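Local coordinates for putative dehydratase (Mesorhizobium loti, PDB 2POZ), which is of unknown function but belongs to the mandelate racemase and muconate lactonizing enzyme group of the enolase superfamily and may be a lyase, at residues Ala181-Leu184 / Ala185-Val189; Asp77-Phe80 / Trp81-Asn84; Leu100-Ile103 / Lys104-Leu108; Ala241-Val244 / Ile245-Gln248. All coordinates share one frame; numbering follows the deposited sequence.

Contact 1 (Ala181-Leu184 / Ala185-Val189); sequences AIEL and AYRRV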
loop_
_atom_site.group_PDB
_atom_site.type_symbol
_atom_site.label_atom_id
_atom_site.label_comp_id
_atom_site.label_asym_id
_atom_site.label_seq_id
_atom_site.Cartn_x
_atom_site.Cartn_y
_atom_site.Cartn_z
ATOM N N ALA A 181 23.786 -14.273 -28.000
ATOM C CA ALA A 181 22.960 -15.372 -27.500
ATOM C C ALA A 181 21.498 -14.935 -27.422
ATOM O O ALA A 181 20.597 -15.697 -27.774
ATOM C CB ALA A 181 23.453 -15.823 -26.129
ATOM N N ILE A 182 21.267 -13.707 -26.970
ATOM C CA ILE A 182 19.909 -13.187 -26.861
ATOM C C ILE A 182 19.241 -13.126 -28.243
ATOM O O ILE A 182 18.071 -13.471 -28.387
ATOM C CB ILE A 182 19.901 -11.776 -26.208
ATOM C CG1 ILE A 182 20.363 -11.882 -24.754
ATOM C CG2 ILE A 182 18.506 -11.174 -26.252
ATOM C CD1 ILE A 182 20.364 -10.559 -23.989
ATOM N N GLU A 183 19.988 -12.682 -29.250
ATOM C CA GLU A 183 19.457 -12.598 -30.615
ATOM C C GLU A 183 19.140 -13.998 -31.124
ATOM O O GLU A 183 18.135 -14.218 -31.798
ATOM C CB GLU A 183 20.477 -11.932 -31.543
ATOM C CG GLU A 183 20.175 -12.057 -33.041
ATOM C CD GLU A 183 18.885 -11.366 -33.473
ATOM O OE1 GLU A 183 18.333 -10.558 -32.693
ATOM O OE2 GLU A 183 18.432 -11.621 -34.613
ATOM N N LEU A 184 20.016 -14.941 -30.795
ATOM C CA LEU A 184 19.840 -16.325 -31.199
ATOM C C LEU A 184 18.577 -16.891 -30.532
ATOM O O LEU A 184 17.832 -17.659 -31.139
ATOM C CB LEU A 184 21.088 -17.118 -30.799
ATOM C CG LEU A 184 21.296 -18.567 -31.249
ATOM C CD1 LEU A 184 20.484 -19.475 -30.378
ATOM C CD2 LEU A 184 20.935 -18.723 -32.718
ATOM N N ALA A 185 18.334 -16.495 -29.286
ATOM C CA ALA A 185 17.155 -16.962 -28.561
ATOM C C ALA A 185 15.914 -16.527 -29.336
ATOM O O ALA A 185 14.977 -17.303 -29.529
ATOM C CB ALA A 185 17.127 -16.363 -27.155
ATOM N N TYR A 186 15.920 -15.276 -29.784
ATOM C CA TYR A 186 14.801 -14.741 -30.538
ATOM C C TYR A 186 14.596 -15.488 -31.860
ATOM O O TYR A 186 13.460 -15.780 -32.247
ATOM C CB TYR A 186 15.021 -13.255 -30.826
ATOM C CG TYR A 186 14.049 -12.712 -31.847
ATOM C CD1 TYR A 186 12.717 -12.469 -31.514
ATOM C CD2 TYR A 186 14.453 -12.493 -33.168
ATOM C CE1 TYR A 186 11.805 -12.022 -32.475
ATOM C CE2 TYR A 186 13.555 -12.050 -34.135
ATOM C CZ TYR A 186 12.237 -11.816 -33.785
ATOM O OH TYR A 186 11.357 -11.371 -34.743
ATOM N N ARG A 187 15.696 -15.792 -32.548
ATOM C CA ARG A 187 15.628 -16.497 -33.824
ATOM C C ARG A 187 15.085 -17.906 -33.634
ATOM O O ARG A 187 14.401 -18.431 -34.510
ATOM C CB ARG A 187 17.011 -16.552 -34.488
ATOM C CG ARG A 187 17.545 -15.182 -34.896
ATOM C CD ARG A 187 16.653 -14.530 -35.944
ATOM N NE ARG A 187 16.966 -13.113 -36.134
ATOM C CZ ARG A 187 16.313 -12.299 -36.959
ATOM N NH1 ARG A 187 15.300 -12.753 -37.687
ATOM N NH2 ARG A 187 16.664 -11.022 -37.044
ATOM N N ARG A 188 15.389 -18.519 -32.493
ATOM C CA ARG A 188 14.894 -19.859 -32.214
ATOM C C ARG A 188 13.371 -19.825 -32.093
ATOM O O ARG A 188 12.677 -20.692 -32.629
ATOM C CB ARG A 188 15.493 -20.403 -30.913
ATOM C CG ARG A 188 16.957 -20.810 -30.984
ATOM C CD ARG A 188 17.456 -21.152 -29.585
ATOM N NE ARG A 188 18.795 -21.735 -29.573
ATOM C CZ ARG A 188 19.577 -21.773 -28.499
ATOM N NH1 ARG A 188 19.148 -21.250 -27.356
ATOM N NH2 ARG A 188 20.778 -22.350 -28.558
ATOM N N VAL A 189 12.850 -18.825 -31.382
ATOM C CA VAL A 189 11.405 -18.706 -31.215
ATOM C C VAL A 189 10.752 -18.441 -32.577
ATOM O O VAL A 189 9.725 -19.036 -32.914
ATOM C CB VAL A 189 11.040 -17.561 -30.220
ATOM C CG1 VAL A 189 9.530 -17.463 -30.064
ATOM C CG2 VAL A 189 11.679 -17.833 -28.861
#
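The Arg187 guanidinium meets a carboxylate oxygen of Glu183 at its edge, while CE2 of the adjacent Tyr186 lies over the centre of one guanidinium face, 3.9 Å above the plane. The Tyr186 ring has Glu183 O at its edge, near its plane, and Lys221 makes a cation-pi contact with it. Glu183 OE2 takes Arg187 NE at 2.6 Å, on the anti side of the carboxylate but tilted 31° out of its plane, a salt bridge across one helical turn; a weak second bond comes from Arg187 NH2 at 3.1 Å. The two planes are 63° apart, so the grip is on one oxygen rather than a flat two-oxygen pairing. Glu183 and Arg187 both bend at chi2, which brings the charged ends together beside the helix. The Arg188 guanidinium has Leu184 over one face; Leu184 CD1 lies 2.9 Å from Arg188 NE, closer than a methyl should come, so the placing of CD1 is doubtful. Arg188 NH2 forms a salt bridge with Asp136, and its NH1 bonds Pro160 O and Ala162 O. Helix 179-196 belongs to the barrel domain: Ala185 and Tyr186 pack on helix 212-222, and Leu184, Arg187 and Arg188 touch helix 138-144.

Contact 2 (Asp77-Phe80 / Trp81-Asn84); sequences DHSF and WAKN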
loop_
_atom_site.group_PDB
_atom_site.type_symbol
_atom_site.label_atom_id
_atom_site.label_comp_id
_atom_site.label_asym_id
_atom_site.label_seq_id
_atom_site.Cartn_x
_atom_site.Cartn_y
_atom_site.Cartn_z
ATOM N N ASP A 77 3.301 -31.525 10.225
ATOM C CA ASP A 77 3.561 -31.079 11.592
ATOM C C ASP A 77 4.806 -31.580 12.302
ATOM O O ASP A 77 5.396 -30.852 13.101
ATOM C CB ASP A 77 2.366 -31.419 12.490
ATOM C CG ASP A 77 1.130 -30.622 12.143
ATOM O OD1 ASP A 77 1.238 -29.705 11.301
ATOM O OD2 ASP A 77 0.050 -30.914 12.711
ATOM N N HIS A 78 5.211 -32.811 12.018
ATOM C CA HIS A 78 6.328 -33.395 12.739
ATOM C C HIS A 78 7.625 -33.698 12.015
ATOM O O HIS A 78 8.549 -34.227 12.616
ATOM C CB HIS A 78 5.806 -34.646 13.444
ATOM C CG HIS A 78 4.643 -34.362 14.339
ATOM N ND1 HIS A 78 4.770 -33.632 15.500
ATOM C CD2 HIS A 78 3.320 -34.612 14.194
ATOM C CE1 HIS A 78 3.576 -33.441 16.030
ATOM N NE2 HIS A 78 2.680 -34.025 15.257
ATOM N N SER A 79 7.702 -33.363 10.736
ATOM C CA SER A 79 8.924 -33.601 9.967
ATOM C C SER A 79 9.908 -32.472 10.238
ATOM O O SER A 79 11.124 -32.627 10.066
ATOM C CB SER A 79 8.609 -33.618 8.475
ATOM O OG SER A 79 8.009 -32.390 8.086
ATOM N N PHE A 80 9.342 -31.341 10.661
ATOM C CA PHE A 80 10.039 -30.087 10.958
ATOM C C PHE A 80 10.382 -29.300 9.687
ATOM O O PHE A 80 10.093 -28.103 9.590
ATOM C CB PHE A 80 11.333 -30.295 11.763
ATOM C CG PHE A 80 11.896 -29.004 12.331
ATOM C CD1 PHE A 80 11.382 -28.464 13.513
ATOM C CD2 PHE A 80 12.877 -28.285 11.642
ATOM C CE1 PHE A 80 11.832 -27.219 14.000
ATOM C CE2 PHE A 80 13.334 -27.041 12.115
ATOM C CZ PHE A 80 12.807 -26.509 13.299
ATOM N N TRP A 81 10.978 -29.970 8.706
ATOM C CA TRP A 81 11.377 -29.286 7.474
ATOM C C TRP A 81 10.249 -28.956 6.511
ATOM O O TRP A 81 10.460 -28.246 5.534
ATOM C CB TRP A 81 12.468 -30.096 6.770
ATOM C CG TRP A 81 13.592 -30.330 7.700
ATOM C CD1 TRP A 81 13.938 -31.511 8.297
ATOM C CD2 TRP A 81 14.434 -29.329 8.274
ATOM N NE1 TRP A 81 14.935 -31.302 9.218
ATOM C CE2 TRP A 81 15.259 -29.971 9.224
ATOM C CE3 TRP A 81 14.567 -27.947 8.082
ATOM C CZ2 TRP A 81 16.208 -29.278 9.981
ATOM C CZ3 TRP A 81 15.507 -27.257 8.837
ATOM C CH2 TRP A 81 16.316 -27.926 9.776
ATOM N N ALA A 82 9.052 -29.463 6.795
ATOM C CA ALA A 82 7.889 -29.198 5.958
ATOM C C ALA A 82 7.402 -27.748 6.081
ATOM O O ALA A 82 6.863 -27.192 5.124
ATOM C CB ALA A 82 6.756 -30.151 6.321
ATOM N N LYS A 83 7.573 -27.143 7.256
ATOM C CA LYS A 83 7.128 -25.763 7.466
ATOM C C LYS A 83 8.031 -24.852 6.636
ATOM O O LYS A 83 9.223 -24.735 6.902
ATOM C CB LYS A 83 7.165 -25.411 8.960
ATOM C CG LYS A 83 6.230 -26.294 9.805
ATOM C CD LYS A 83 6.153 -25.822 11.272
ATOM C CE LYS A 83 5.154 -26.660 12.072
ATOM N NZ LYS A 83 5.030 -26.247 13.503
ATOM N N ASN A 84 7.430 -24.223 5.626
ATOM C CA ASN A 84 8.126 -23.378 4.653
ATOM C C ASN A 84 9.064 -24.299 3.879
ATOM O O ASN A 84 10.111 -23.875 3.391
ATOM C CB ASN A 84 8.944 -22.261 5.313
ATOM C CG ASN A 84 9.521 -21.285 4.279
ATOM O OD1 ASN A 84 8.831 -20.897 3.337
ATOM N ND2 ASN A 84 10.777 -20.890 4.457
HETATM O O HOH W 1 4.214 -28.791 14.705
#
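Phe80 puts the edge of its ring on the face of Trp81, a T-shaped stack between neighbours in sequence. The planes stand 79° apart, and the phenyl and six-membered indole ring centroids are 4.9 Å apart. CD2 of Phe80 does the touching: it sits over the centre of the Trp81 ring system, 3.8 Å from Trp81 CE2. With CG of Phe80 trans to the backbone N (chi1 -167°) the phenyl swings to the side of its own carbonyl carbon and so toward the next residue. The indole there takes a different rotamer, CG beside its own backbone N and anti to the carbonyl carbon. Phe80 is also the first residue after helix 68-78 to leave helical backbone angles, with positive phi, and it starts a type I beta turn that ends at Lys83, leading on to helix 87-108. Ser79 turns its hydroxyl into the crowded position between N and carbonyl carbon (chi1 58°), where OG is hydrogen-bonded to Met75 O and also receives a weak bond from Ala82 N at 3.4 Å. Another weak bond runs from Trp81 N to Ser79 O, 3.0 Å. Lys83 stretches out fully beyond CG and reaches back toward Asp77. A water there accepts from Lys83 NZ at 2.9 Å and donates to Asp77 O, also at 2.9 Å. Beyond lies a second subunit: its Ser207 O accepts from Lys83 NZ, its Tyr41 O takes Trp81 NE1, and its Arg258 NH1 binds Phe80 O.

Contact 3 (Leu100-Ile103 / Lys104-Leu108); sequences LWDI and KGKCL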
loop_
_atom_site.group_PDB
_atom_site.type_symbol
_atom_site.label_atom_id
_atom_site.label_comp_id
_atom_site.label_asym_id
_atom_site.label_seq_id
_atom_site.Cartn_x
_atom_site.Cartn_y
_atom_site.Cartn_z
ATOM N N LEU A 100 -1.776 -43.134 -1.082
ATOM C CA LEU A 100 -2.877 -43.269 -0.140
ATOM C C LEU A 100 -4.215 -43.161 -0.860
ATOM O O LEU A 100 -5.119 -43.952 -0.597
ATOM C CB LEU A 100 -2.760 -42.218 0.960
ATOM C CG LEU A 100 -1.567 -42.487 1.883
ATOM C CD1 LEU A 100 -1.412 -41.348 2.889
ATOM C CD2 LEU A 100 -1.775 -43.821 2.604
ATOM N N TRP A 101 -4.345 -42.191 -1.769
ATOM C CA TRP A 101 -5.592 -42.034 -2.526
ATOM C C TRP A 101 -5.800 -43.239 -3.449
ATOM O O TRP A 101 -6.933 -43.657 -3.706
ATOM C CB TRP A 101 -5.579 -40.744 -3.357
ATOM C CG TRP A 101 -5.859 -39.524 -2.536
ATOM C CD1 TRP A 101 -4.962 -38.584 -2.128
ATOM C CD2 TRP A 101 -7.121 -39.155 -1.958
ATOM N NE1 TRP A 101 -5.583 -37.648 -1.326
ATOM C CE2 TRP A 101 -6.908 -37.979 -1.208
ATOM C CE3 TRP A 101 -8.409 -39.711 -2.001
ATOM C CZ2 TRP A 101 -7.937 -37.345 -0.503
ATOM C CZ3 TRP A 101 -9.432 -39.081 -1.301
ATOM C CH2 TRP A 101 -9.188 -37.908 -0.562
ATOM N N ASP A 102 -4.704 -43.796 -3.948
ATOM C CA ASP A 102 -4.790 -44.968 -4.816
ATOM C C ASP A 102 -5.435 -46.106 -3.996
ATOM O O ASP A 102 -6.349 -46.788 -4.460
ATOM C CB ASP A 102 -3.383 -45.352 -5.284
ATOM C CG ASP A 102 -3.388 -46.330 -6.448
ATOM O OD1 ASP A 102 -4.400 -46.409 -7.188
ATOM O OD2 ASP A 102 -2.357 -47.011 -6.630
ATOM N N ILE A 103 -4.969 -46.289 -2.765
ATOM C CA ILE A 103 -5.509 -47.332 -1.899
ATOM C C ILE A 103 -6.976 -47.089 -1.569
ATOM O O ILE A 103 -7.789 -48.021 -1.579
ATOM C CB ILE A 103 -4.692 -47.439 -0.592
ATOM C CG1 ILE A 103 -3.332 -48.082 -0.898
ATOM C CG2 ILE A 103 -5.466 -48.257 0.448
ATOM C CD1 ILE A 103 -2.342 -47.998 0.238
ATOM N N LYS A 104 -7.323 -45.835 -1.291
ATOM C CA LYS A 104 -8.701 -45.507 -0.962
ATOM C C LYS A 104 -9.617 -45.784 -2.153
ATOM O O LYS A 104 -10.699 -46.337 -1.988
ATOM C CB LYS A 104 -8.821 -44.041 -0.531
ATOM C CG LYS A 104 -10.216 -43.654 -0.032
ATOM C CD LYS A 104 -10.260 -42.197 0.430
ATOM C CE LYS A 104 -9.627 -42.024 1.797
ATOM N NZ LYS A 104 -10.491 -42.573 2.881
ATOM N N GLY A 105 -9.183 -45.400 -3.350
ATOM C CA GLY A 105 -9.995 -45.635 -4.530
ATOM C C GLY A 105 -10.171 -47.125 -4.784
ATOM O O GLY A 105 -11.266 -47.583 -5.131
ATOM N N LYS A 106 -9.096 -47.889 -4.617
ATOM C CA LYS A 106 -9.167 -49.336 -4.811
ATOM C C LYS A 106 -10.119 -49.957 -3.786
ATOM O O LYS A 106 -10.859 -50.883 -4.106
ATOM C CB LYS A 106 -7.779 -49.965 -4.681
ATOM C CG LYS A 106 -6.864 -49.674 -5.866
ATOM C CD LYS A 106 -5.559 -50.437 -5.750
ATOM C CE LYS A 106 -4.611 -50.098 -6.887
ATOM N NZ LYS A 106 -3.288 -50.747 -6.674
ATOM N N CYS A 107 -10.106 -49.443 -2.561
ATOM C CA CYS A 107 -10.986 -49.965 -1.521
ATOM C C CYS A 107 -12.447 -49.715 -1.856
ATOM O O CYS A 107 -13.291 -50.584 -1.656
ATOM C CB CYS A 107 -10.683 -49.319 -0.170
ATOM S SG CYS A 107 -9.173 -49.889 0.625
ATOM N N LEU A 108 -12.739 -48.524 -2.367
ATOM C CA LEU A 108 -14.104 -48.150 -2.714
ATOM C C LEU A 108 -14.510 -48.561 -4.126
ATOM O O LEU A 108 -15.662 -48.395 -4.518
ATOM C CB LEU A 108 -14.283 -46.642 -2.511
ATOM C CG LEU A 108 -14.073 -46.203 -1.054
ATOM C CD1 LEU A 108 -14.136 -44.687 -0.936
ATOM C CD2 LEU A 108 -15.128 -46.856 -0.171
HETATM O O HOH W 2 -1.432 -49.224 -7.849
#
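Lys104 runs alongside Trp101, both side chains pointing the same way, and Lys104 CD comes to 3.7 Å of Trp101 CZ3. The lysine starts out with CG trans to the backbone N (chi1 -174°), then bends at chi3 and chi4, carrying NZ off to Ser66 O and to a salt bridge with Glu114 of a third subunit. Gly105 contributes backbone: its N bonds Trp101 O at 2.9 Å, straight at 163°. Next, Lys106 extends beyond CG and passes CE within 3.7 Å of Asp102 OD1. The salt bridge from Lys106 NZ to Asp102 OD2 is long, 3.9 Å; a water lies 2.7 Å from both Asp102 OD2 and Lys106 NZ and accepts from NZ, which also donates to Thr32 O. Cys107 follows, its N bonding Ile103 O at 2.9 Å and its SG resting 4.1 Å from Ile103 CG2. This is the last part of helix 87-108 in the N-terminal domain, and Ile103 of this helix also packs on strand 21-27. Asp102 is buried yet well supplied with donors: Leu366 N bonds OD1 and Ala34 N bonds OD2. These two bonds would be expected to favour the charged carboxylate, with the Lys106 ammonium a more distant contributor.

Contact 4 (Ala241-Val244 / Ile245-Gln248); sequences ALKV and ISEQ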
loop_
_atom_site.group_PDB
_atom_site.type_symbol
_atom_site.label_atom_id
_atom_site.label_comp_id
_atom_site.label_asym_id
_atom_site.label_seq_id
_atom_site.Cartn_x
_atom_site.Cartn_y
_atom_site.Cartn_z
ATOM N N ALA A 241 9.973 -9.360 -8.806
ATOM C CA ALA A 241 10.305 -9.271 -10.219
ATOM C C ALA A 241 9.125 -9.816 -11.026
ATOM O O ALA A 241 8.785 -9.275 -12.076
ATOM C CB ALA A 241 11.570 -10.071 -10.520
ATOM N N LEU A 242 8.498 -10.884 -10.531
ATOM C CA LEU A 242 7.357 -11.478 -11.226
ATOM C C LEU A 242 6.239 -10.462 -11.454
ATOM O O LEU A 242 5.680 -10.386 -12.551
ATOM C CB LEU A 242 6.806 -12.676 -10.444
ATOM C CG LEU A 242 5.594 -13.405 -11.040
ATOM C CD1 LEU A 242 5.906 -13.890 -12.453
ATOM C CD2 LEU A 242 5.229 -14.592 -10.153
ATOM N N LYS A 243 5.907 -9.677 -10.431
ATOM C CA LYS A 243 4.843 -8.692 -10.597
ATOM C C LYS A 243 5.253 -7.572 -11.548
ATOM O O LYS A 243 4.473 -7.164 -12.403
ATOM C CB LYS A 243 4.413 -8.091 -9.254
ATOM C CG LYS A 243 3.266 -7.093 -9.430
ATOM C CD LYS A 243 2.356 -7.008 -8.223
ATOM C CE LYS A 243 1.112 -6.186 -8.551
ATOM N NZ LYS A 243 0.361 -6.751 -9.722
ATOM N N VAL A 244 6.475 -7.075 -11.398
ATOM C CA VAL A 244 6.974 -6.012 -12.262
ATOM C C VAL A 244 6.929 -6.473 -13.716
ATOM O O VAL A 244 6.475 -5.743 -14.606
ATOM C CB VAL A 244 8.427 -5.640 -11.900
ATOM C CG1 VAL A 244 8.989 -4.661 -12.923
ATOM C CG2 VAL A 244 8.467 -5.027 -10.506
ATOM N N ILE A 245 7.400 -7.692 -13.954
ATOM C CA ILE A 245 7.404 -8.238 -15.298
ATOM C C ILE A 245 5.984 -8.329 -15.857
ATOM O O ILE A 245 5.746 -7.930 -16.989
ATOM C CB ILE A 245 8.091 -9.629 -15.322
ATOM C CG1 ILE A 245 9.596 -9.456 -15.062
ATOM C CG2 ILE A 245 7.848 -10.321 -16.664
ATOM C CD1 ILE A 245 10.326 -10.756 -14.754
ATOM N N SER A 246 5.039 -8.830 -15.065
ATOM C CA SER A 246 3.661 -8.949 -15.535
ATOM C C SER A 246 3.064 -7.606 -15.971
ATOM O O SER A 246 2.246 -7.552 -16.891
ATOM C CB SER A 246 2.769 -9.569 -14.453
ATOM O OG SER A 246 2.611 -8.705 -13.340
ATOM N N GLU A 247 3.480 -6.527 -15.321
ATOM C CA GLU A 247 2.975 -5.194 -15.646
ATOM C C GLU A 247 3.694 -4.573 -16.838
ATOM O O GLU A 247 3.237 -3.576 -17.397
ATOM C CB GLU A 247 3.145 -4.257 -14.443
ATOM C CG GLU A 247 2.589 -4.785 -13.135
ATOM C CD GLU A 247 2.854 -3.846 -11.962
ATOM O OE1 GLU A 247 4.017 -3.411 -11.788
ATOM O OE2 GLU A 247 1.901 -3.546 -11.209
ATOM N N GLN A 248 4.814 -5.162 -17.236
ATOM C CA GLN A 248 5.606 -4.601 -18.325
ATOM C C GLN A 248 5.626 -5.367 -19.639
ATOM O O GLN A 248 6.141 -4.860 -20.630
ATOM C CB GLN A 248 7.047 -4.395 -17.846
ATOM C CG GLN A 248 7.212 -3.335 -16.766
ATOM C CD GLN A 248 6.928 -1.935 -17.282
ATOM O OE1 GLN A 248 7.332 -1.583 -18.391
ATOM N NE2 GLN A 248 6.241 -1.126 -16.476
#
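Lys243 O is gripped twice from the next turn: Ser246 OG donates to it at 2.6 Å, and Glu247 N at 3.1 Å. The hydroxyl gets there by sitting between the backbone N and the carbonyl carbon of Ser246 (chi1 68°), which turns it back against the helix, and it meets the oxygen well off the C=O direction, at 121°. Glu247 CG packs against Lys243 O as well, at 3.1 Å, beside the two donors. Further out the two charged side chains pass at an angle: Lys243 bends at chi4, and Lys243 NZ stands 3.9 Å from Glu247 OE2, a long salt bridge, while the firmer partner of that ammonium is Leu271 O. Two residues earlier, Ile245 N bonds Ala241 O at 2.8 Å. Ile245 CG1 is close to the same Ala241 O, at 3.1 Å. From Glu247 N to Val244 O there is a weak bond near the end of the helix. Helix 239-248 is the crossover of the beta-alpha-beta unit between strands 227-231 and 253-255. Leu242, Ile245 and Ser246 face strand 253-255, Ala241 and Ile245 touch helix 212-222, and Val244 packs on Gln272 of a fourth subunit.

Along the chain the order is contact 2, contact 3, contact 1, contact 4. The first two belong to the N-terminal domain, where the loop of contact 2 leads from helix 68-78 into helix 87-108, the home of contact 3; their centres are about 26 Å apart. Contacts 1 and 4 sit on helices 179-196 and 239-248 of the barrel domain, centres about 22 Å apart, with helix 212-222 touched by both. Contacts 1 and 3 lie on opposite sides of the chain's centre, about 48 Å between centres. Contacts 2, 3 and 4 each also meet another subunit of the octamer, so both domains take part in the assembly.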